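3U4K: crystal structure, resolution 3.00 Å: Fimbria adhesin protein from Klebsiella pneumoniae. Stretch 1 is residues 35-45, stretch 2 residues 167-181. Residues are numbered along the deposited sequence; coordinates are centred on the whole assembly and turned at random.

Stretch 1, residues 35-45: INMAMGRVVVS
Stretch 2 (167-181) KTSLNADAITIVSPS

Two parallel β-ladders, separated by loops in both stretches, join residues 35-45 to residues 167-181; together they bury 973 Å², summed over both sides. The first pairs Ile35 with Thr168 and Asn36 with Ser169, at CA-CA distances of 4.7 and 5.3 Å.

Ile35 (phi/psi -122/121) donates from N to Lys167 O at 3.0 Å, and its O accepts from Ser169 N, also at 3.0 Å (N-H...O 166°). One residue thus bonds to the two neighbours of its partner, the parallel signature. Its side chain (chi1 m, chi2 t) shares a buried face with Thr168 (chi1 p), with Ile35 CB 4.0 Å from Thr168 CG2.

Asn36 (-83/118, chi1 t) turns to the other face, alongside Ser169, where a polar, partly exposed side chain is at home. Its amide lies near that of Asn171, but no hydrogen bond is made.

Selenomethionine Met37 leaves the strand at -89/37, its N still bonded to Ser169 O (2.9 Å, 167°). Its long m, t, m side chain is buried and begins toward stretch 2: CB lies 3.8 Å from Leu170 CD2, and SE 3.5 Å from Thr168 OG1.

Ala38 (-61/123) makes a weak turn bond, N to Asn36 O at 3.1 Å, and sets its CB 3.9 Å from Ala174 CB; the CA atoms of Ala38 and Ala174 are 4.5 Å apart.

Across this break the register shifts by two. Ala174 O accepts from both Met39 N (2.8 Å) and Gly40 N (2.6 Å). Met39, also selenomethionine (-120/-14; m, t, p), packs CB 3.7 Å from Ile175 CG1 while its end leads away. Gly40 has phi/psi 75/-150, and positive phi by itself favours glycine.

The second ladder pairs Gly40-Ile175, Arg41-Thr176 and Val42-Ile177, with CA-CA distances of 4.8 to 5.0 Å and strand axes at 20°. Gly40 O accepts from Thr176 N (3.0 Å), Thr176 O from Val42 N (2.8 Å), and Val42 O from Val178 N (2.8 Å, 177°). Arg41 (-90/134, all t to chi3, chi4 -88°) is exposed beside Thr176, its NH2 reaching 4.2 Å from Val178 CG1. Val42 (-132/130, chi1 t) lies on the opposite face, CB 3.7 Å from Ile177 CD1 (chi1 and chi2 m).

Val43 (-108/119, chi1 t) places CG1 4.1 Å from Pro180 CD. Val44 (-83/125, chi1 t), buried and pointing toward stretch 2, sets CG2 3.6 Å from Ile177 CG2; its N makes a weak bond to Val178 O at 3.3 Å. Ser45 (-80/137, chi1 t) points away and makes no contact with stretch 2.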

# COMPACT_ATOMS: atom_id res chain seq x y z
N ILE A 35 4.63 8.07 0.92
CA ILE A 35 3.61 8.43 -0.05
C ILE A 35 2.30 8.69 0.69
O ILE A 35 1.80 7.82 1.40
CB ILE A 35 3.39 7.30 -1.10
CG1 ILE A 35 4.68 7.03 -1.87
CG2 ILE A 35 2.28 7.68 -2.06
CD1 ILE A 35 4.70 5.70 -2.59
N ASN A 36 1.78 9.90 0.54
CA ASN A 36 0.41 10.20 0.95
C ASN A 36 -0.53 9.75 -0.16
O ASN A 36 -0.46 10.26 -1.28
CB ASN A 36 0.24 11.69 1.27
CG ASN A 36 -1.20 12.08 1.55
OD1 ASN A 36 -1.93 11.37 2.26
ND2 ASN A 36 -1.62 13.21 1.00
N MSE A 37 -1.41 8.80 0.15
CA MSE A 37 -2.23 8.14 -0.87
C MSE A 37 -3.55 8.84 -1.15
O MSE A 37 -4.56 8.19 -1.40
CB MSE A 37 -2.46 6.69 -0.46
CG MSE A 37 -1.14 5.92 -0.37
SE MSE A 37 -1.44 3.98 -0.12
CE MSE A 37 -2.38 4.04 1.61
N ALA A 38 -3.54 10.18 -1.12
CA ALA A 38 -4.74 10.98 -1.34
C ALA A 38 -5.35 10.74 -2.72
O ALA A 38 -4.69 10.90 -3.75
CB ALA A 38 -4.44 12.46 -1.14
N MSE A 39 -6.62 10.33 -2.74
CA MSE A 39 -7.33 10.01 -3.98
C MSE A 39 -8.54 10.90 -4.17
O MSE A 39 -9.09 10.96 -5.27
CB MSE A 39 -7.74 8.54 -4.01
CG MSE A 39 -6.52 7.63 -4.16
SE MSE A 39 -6.96 5.84 -4.87
CE MSE A 39 -7.82 6.38 -6.56
N GLY A 40 -8.95 11.59 -3.11
CA GLY A 40 -10.13 12.45 -3.16
C GLY A 40 -11.45 11.68 -3.14
O GLY A 40 -11.53 10.58 -2.57
N ARG A 41 -12.46 12.26 -3.77
CA ARG A 41 -13.82 11.72 -3.75
C ARG A 41 -14.07 10.73 -4.89
O ARG A 41 -13.70 11.00 -6.04
CB ARG A 41 -14.82 12.88 -3.82
CG ARG A 41 -16.21 12.55 -3.30
CD ARG A 41 -17.04 13.82 -3.17
NE ARG A 41 -18.47 13.54 -3.01
CZ ARG A 41 -19.33 13.39 -4.02
NH1 ARG A 41 -18.92 13.49 -5.28
NH2 ARG A 41 -20.61 13.14 -3.76
N VAL A 42 -14.68 9.59 -4.57
CA VAL A 42 -14.93 8.53 -5.55
C VAL A 42 -16.38 8.03 -5.48
O VAL A 42 -16.87 7.70 -4.40
CB VAL A 42 -13.96 7.34 -5.37
CG1 VAL A 42 -14.31 6.19 -6.31
CG2 VAL A 42 -12.51 7.77 -5.57
N VAL A 43 -17.05 7.98 -6.64
CA VAL A 43 -18.44 7.52 -6.72
C VAL A 43 -18.53 6.14 -7.37
O VAL A 43 -18.14 5.96 -8.53
CB VAL A 43 -19.33 8.52 -7.48
CG1 VAL A 43 -20.79 8.10 -7.42
CG2 VAL A 43 -19.16 9.93 -6.93
N VAL A 44 -19.05 5.17 -6.63
CA VAL A 44 -19.16 3.78 -7.10
C VAL A 44 -20.41 3.58 -7.96
O VAL A 44 -21.52 3.88 -7.52
CB VAL A 44 -19.19 2.78 -5.93
CG1 VAL A 44 -19.08 1.35 -6.44
CG2 VAL A 44 -18.08 3.06 -4.94
N SER A 45 -20.22 3.09 -9.17
CA SER A 45 -21.34 2.77 -10.06
C SER A 45 -21.96 1.43 -9.68
O SER A 45 -21.24 0.46 -9.41
CB SER A 45 -20.88 2.74 -11.52
OG SER A 45 -21.87 2.14 -12.34
N LYS A 167 7.09 3.80 3.42
CA LYS A 167 5.81 3.87 4.11
C LYS A 167 4.75 4.61 3.29
O LYS A 167 5.03 5.66 2.71
CB LYS A 167 5.99 4.54 5.48
CG LYS A 167 4.75 4.54 6.35
CD LYS A 167 5.05 4.96 7.79
CE LYS A 167 5.55 6.39 7.87
NZ LYS A 167 5.49 6.94 9.25
N THR A 168 3.55 4.05 3.24
CA THR A 168 2.41 4.72 2.61
C THR A 168 1.28 4.90 3.61
O THR A 168 0.97 3.99 4.38
CB THR A 168 1.89 3.97 1.37
OG1 THR A 168 1.25 2.76 1.77
CG2 THR A 168 3.02 3.66 0.39
N SER A 169 0.66 6.08 3.59
CA SER A 169 -0.36 6.44 4.58
C SER A 169 -1.41 7.42 4.03
O SER A 169 -1.31 7.89 2.89
CB SER A 169 0.32 7.03 5.82
OG SER A 169 1.00 8.24 5.50
N LEU A 170 -2.41 7.71 4.85
CA LEU A 170 -3.47 8.66 4.51
C LEU A 170 -3.61 9.75 5.55
O LEU A 170 -3.36 9.51 6.74
CB LEU A 170 -4.81 7.94 4.35
CG LEU A 170 -5.08 7.17 3.06
CD1 LEU A 170 -6.37 6.38 3.18
CD2 LEU A 170 -5.15 8.11 1.87
N ASN A 171 -4.02 10.93 5.11
CA ASN A 171 -4.42 12.01 6.00
C ASN A 171 -5.88 11.85 6.42
O ASN A 171 -6.45 10.76 6.30
CB ASN A 171 -4.24 13.37 5.31
CG ASN A 171 -2.79 13.74 5.13
OD1 ASN A 171 -2.00 13.70 6.07
ND2 ASN A 171 -2.43 14.12 3.91
N ALA A 172 -6.47 12.93 6.92
CA ALA A 172 -7.90 13.00 7.13
C ALA A 172 -8.55 13.47 5.83
O ALA A 172 -8.04 14.39 5.17
CB ALA A 172 -8.24 13.95 8.27
N ASP A 173 -9.66 12.82 5.46
CA ASP A 173 -10.43 13.14 4.24
C ASP A 173 -9.57 13.13 2.97
O ASP A 173 -9.59 14.08 2.18
CB ASP A 173 -11.19 14.47 4.38
CG ASP A 173 -12.18 14.47 5.53
OD1 ASP A 173 -12.63 13.38 5.95
OD2 ASP A 173 -12.52 15.57 6.02
N ALA A 174 -8.82 12.05 2.78
CA ALA A 174 -7.97 11.90 1.60
C ALA A 174 -8.60 10.94 0.60
O ALA A 174 -8.37 11.05 -0.61
CB ALA A 174 -6.57 11.46 1.99
N ILE A 175 -9.37 9.98 1.11
CA ILE A 175 -10.18 9.10 0.26
C ILE A 175 -11.61 8.98 0.81
O ILE A 175 -11.83 8.41 1.89
CB ILE A 175 -9.57 7.69 0.11
CG1 ILE A 175 -8.14 7.76 -0.44
CG2 ILE A 175 -10.45 6.83 -0.79
CD1 ILE A 175 -7.43 6.42 -0.53
N THR A 176 -12.56 9.51 0.06
CA THR A 176 -13.98 9.39 0.39
C THR A 176 -14.69 8.55 -0.67
O THR A 176 -14.66 8.89 -1.86
CB THR A 176 -14.67 10.76 0.53
OG1 THR A 176 -13.79 11.68 1.18
CG2 THR A 176 -15.96 10.64 1.33
N ILE A 177 -15.32 7.47 -0.24
CA ILE A 177 -16.08 6.59 -1.13
C ILE A 177 -17.57 6.80 -0.94
O ILE A 177 -18.10 6.58 0.15
CB ILE A 177 -15.73 5.10 -0.90
CG1 ILE A 177 -14.22 4.86 -1.01
CG2 ILE A 177 -16.51 4.21 -1.86
CD1 ILE A 177 -13.60 5.26 -2.33
N VAL A 178 -18.24 7.23 -2.00
CA VAL A 178 -19.67 7.52 -1.97
C VAL A 178 -20.40 6.69 -3.02
O VAL A 178 -20.39 7.02 -4.20
CB VAL A 178 -19.96 9.02 -2.17
CG1 VAL A 178 -21.45 9.30 -2.18
CG2 VAL A 178 -19.28 9.85 -1.08
N SER A 179 -21.01 5.59 -2.59
CA SER A 179 -21.88 4.81 -3.46
C SER A 179 -23.33 5.15 -3.17
O SER A 179 -23.78 5.02 -2.02
CB SER A 179 -21.62 3.31 -3.29
OG SER A 179 -21.61 2.93 -1.93
N PRO A 180 -24.08 5.61 -4.20
CA PRO A 180 -25.48 6.02 -4.03
C PRO A 180 -26.39 4.84 -3.66
O PRO A 180 -26.35 3.79 -4.29
CB PRO A 180 -25.85 6.59 -5.40
CG PRO A 180 -24.88 5.98 -6.35
CD PRO A 180 -23.61 5.80 -5.58
N SER A 181 -27.20 5.05 -2.62
CA SER A 181 -28.07 4.00 -2.08
C SER A 181 -29.51 4.08 -2.59
O SER A 181 -30.02 5.17 -2.87
CB SER A 181 -28.05 4.03 -0.56
OG SER A 181 -28.36 5.33 -0.08